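Local coordinates for twitching motility pilus retraction protein (Geobacter sulfurreducens PCA, PDB 5ZFQ) that probably powers retraction of the type IV pilus, as a hexameric motor ATPase that turns ATP hydrolysis into twitching motility, at residues R123-K128 against E189-H194. Residues are numbered along the deposited sequence; the frame is centred on the assembly and turned at random.
Sequences RVIPYK and EYLHPH
With CG2 of I125 anti to its own backbone N (CG1 beside that N, chi1 -63°), the branched side chain presents CG2 and CD1 to L191, while E189 bends at chi2 (-74°) to lift its carboxylate toward R123. This is a contact between the two domains of a PilT retraction ATPase of the type II/IV secretion family: strand 117-125 of the N-terminal antiparallel sheet runs out toward the linker and meets a loop of the RecA-like ATPase domain. The side chains of I125 and L191 meet nearly perpendicular, CG2 lying 4.2 Å from L191 CD1, and I125 CG2 also sits 3.9 Å from E189 O. A beta-branched, wholly apolar residue suits a buried position facing another domain. Cut back to an alanine, I125 would lose CG2 and CD1, and L191 CD1 is likely to be left facing a gap between strand and loop. R123, two residues back along the strand, reaches across on a chain bent at chi3, and its NH1 approaches E189 OE1 at 3.8 Å, a long salt bridge whose guanidinium and carboxylate planes are 61° apart; an arginine and a glutamate, oppositely charged and able to reach, fit this partly exposed flank. The broad ring of Y190 suits a double role, packing against T164 and A167 of helix 162-176, which follows a probable Walker A loop, while its edge meets P126. That proline brings a compact ring next to I125, and its CG lies near the tyrosine ring plane, 3.6 Å from Y190 CE1.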
loop_
_atom_site.group_PDB
_atom_site.type_symbol
_atom_site.label_atom_id
_atom_site.label_comp_id
_atom_site.label_asym_id
_atom_site.label_seq_id
_atom_site.Cartn_x
_atom_site.Cartn_y
_atom_site.Cartn_z
ATOM N N ARG A 123 -7.039 -32.204 23.069
ATOM C CA ARG A 123 -5.724 -32.823 23.161
ATOM C C ARG A 123 -5.191 -32.711 24.575
ATOM O O ARG A 123 -5.190 -31.636 25.157
ATOM C CB ARG A 123 -4.758 -32.164 22.159
ATOM C CG ARG A 123 -5.248 -32.189 20.713
ATOM C CD ARG A 123 -4.229 -31.616 19.747
ATOM N NE ARG A 123 -4.177 -30.158 19.802
ATOM C CZ ARG A 123 -3.066 -29.420 19.669
ATOM N NH1 ARG A 123 -1.888 -30.001 19.493
ATOM N NH2 ARG A 123 -3.135 -28.088 19.718
ATOM N N VAL A 124 -4.744 -33.828 25.125
ATOM C CA VAL A 124 -4.097 -33.842 26.428
ATOM C C VAL A 124 -2.777 -33.065 26.470
ATOM O O VAL A 124 -1.875 -33.289 25.654
ATOM C CB VAL A 124 -3.815 -35.285 26.883
ATOM C CG1 VAL A 124 -3.000 -35.299 28.189
ATOM C CG2 VAL A 124 -5.130 -36.033 27.052
ATOM N N ILE A 125 -2.678 -32.145 27.423
ATOM C CA ILE A 125 -1.390 -31.554 27.767
ATOM C C ILE A 125 -0.799 -32.344 28.919
ATOM O O ILE A 125 -1.329 -32.327 30.030
ATOM C CB ILE A 125 -1.499 -30.074 28.175
ATOM C CG1 ILE A 125 -2.018 -29.229 27.020
ATOM C CG2 ILE A 125 -0.152 -29.546 28.607
ATOM C CD1 ILE A 125 -2.301 -27.820 27.429
ATOM N N PRO A 126 0.304 -33.047 28.660
ATOM C CA PRO A 126 0.892 -33.897 29.702
ATOM C C PRO A 126 1.498 -33.055 30.831
ATOM O O PRO A 126 2.002 -31.964 30.560
ATOM C CB PRO A 126 1.966 -34.684 28.946
ATOM C CG PRO A 126 2.362 -33.768 27.804
ATOM C CD PRO A 126 1.114 -33.004 27.428
ATOM N N TYR A 127 1.414 -33.537 32.068
ATOM C CA TYR A 127 2.051 -32.859 33.194
ATOM C C TYR A 127 3.560 -33.048 33.092
ATOM O O TYR A 127 4.342 -32.097 33.254
ATOM C CB TYR A 127 1.547 -33.395 34.544
ATOM C CG TYR A 127 0.155 -32.940 34.975
ATOM C CD1 TYR A 127 -0.073 -31.621 35.418
ATOM C CD2 TYR A 127 -0.928 -33.836 34.992
ATOM C CE1 TYR A 127 -1.362 -31.202 35.843
ATOM C CE2 TYR A 127 -2.213 -33.427 35.420
ATOM C CZ TYR A 127 -2.421 -32.111 35.842
ATOM O OH TYR A 127 -3.677 -31.699 36.250
ATOM N N LYS A 128 3.960 -34.285 32.801
ATOM C CA LYS A 128 5.369 -34.644 32.805
ATOM C C LYS A 128 6.021 -34.392 31.437
ATOM O O LYS A 128 5.613 -34.947 30.415
ATOM C CB LYS A 128 5.548 -36.105 33.238
ATOM C CG LYS A 128 7.000 -36.508 33.461
ATOM C CD LYS A 128 7.124 -37.935 34.008
ATOM C CE LYS A 128 8.581 -38.294 34.345
ATOM N NZ LYS A 128 8.846 -38.338 35.818
ATOM N N GLU A 189 2.317 -25.259 23.866
ATOM C CA GLU A 189 2.199 -26.698 23.694
ATOM C C GLU A 189 2.430 -27.422 25.035
ATOM O O GLU A 189 1.659 -28.296 25.416
ATOM C CB GLU A 189 3.187 -27.196 22.622
ATOM C CG GLU A 189 2.918 -26.730 21.160
ATOM C CD GLU A 189 1.727 -27.419 20.483
ATOM O OE1 GLU A 189 1.316 -28.510 20.945
ATOM O OE2 GLU A 189 1.210 -26.879 19.474
ATOM N N TYR A 190 3.477 -27.048 25.762
ATOM C CA TYR A 190 3.774 -27.702 27.033
ATOM C C TYR A 190 3.845 -26.690 28.162
ATOM O O TYR A 190 4.465 -25.636 28.014
ATOM C CB TYR A 190 5.083 -28.510 26.918
ATOM C CG TYR A 190 4.963 -29.640 25.899
ATOM C CD1 TYR A 190 4.410 -30.873 26.269
ATOM C CD2 TYR A 190 5.356 -29.469 24.562
ATOM C CE1 TYR A 190 4.257 -31.895 25.357
ATOM C CE2 TYR A 190 5.206 -30.512 23.635
ATOM C CZ TYR A 190 4.655 -31.713 24.049
ATOM O OH TYR A 190 4.480 -32.758 23.171
ATOM N N LEU A 191 3.195 -26.987 29.285
ATOM C CA LEU A 191 3.185 -26.041 30.405
ATOM C C LEU A 191 4.331 -26.291 31.391
ATOM O O LEU A 191 4.815 -27.415 31.534
ATOM C CB LEU A 191 1.845 -26.083 31.137
ATOM C CG LEU A 191 0.652 -25.593 30.312
ATOM C CD1 LEU A 191 -0.680 -26.064 30.873
ATOM C CD2 LEU A 191 0.683 -24.086 30.193
ATOM N N HIS A 192 4.780 -25.233 32.056
ATOM C CA HIS A 192 5.870 -25.362 33.008
ATOM C C HIS A 192 5.498 -24.793 34.373
ATOM O O HIS A 192 5.177 -23.613 34.497
ATOM C CB HIS A 192 7.143 -24.680 32.485
ATOM C CG HIS A 192 7.678 -25.276 31.215
ATOM N ND1 HIS A 192 8.509 -26.377 31.200
ATOM C CD2 HIS A 192 7.534 -24.900 29.920
ATOM C CE1 HIS A 192 8.826 -26.674 29.950
ATOM N NE2 HIS A 192 8.251 -25.791 29.155
ATOM N N PRO A 193 5.551 -25.642 35.405
ATOM C CA PRO A 193 5.393 -25.194 36.792
ATOM C C PRO A 193 6.646 -24.436 37.202
ATOM O O PRO A 193 7.680 -24.613 36.555
ATOM C CB PRO A 193 5.267 -26.508 37.562
ATOM C CG PRO A 193 6.161 -27.445 36.784
ATOM C CD PRO A 193 6.015 -27.043 35.326
ATOM N N HIS A 194 6.597 -23.606 38.229
ATOM C CA HIS A 194 7.861 -23.040 38.690
ATOM C C HIS A 194 8.672 -24.149 39.355
ATOM O O HIS A 194 8.147 -24.930 40.157
ATOM C CB HIS A 194 7.661 -21.884 39.674
ATOM C CG HIS A 194 6.781 -20.795 39.153
ATOM N ND1 HIS A 194 7.089 -20.074 38.020
ATOM C CD2 HIS A 194 5.597 -20.314 39.603
ATOM C CE1 HIS A 194 6.125 -19.196 37.794
ATOM N NE2 HIS A 194 5.208 -19.318 38.737
#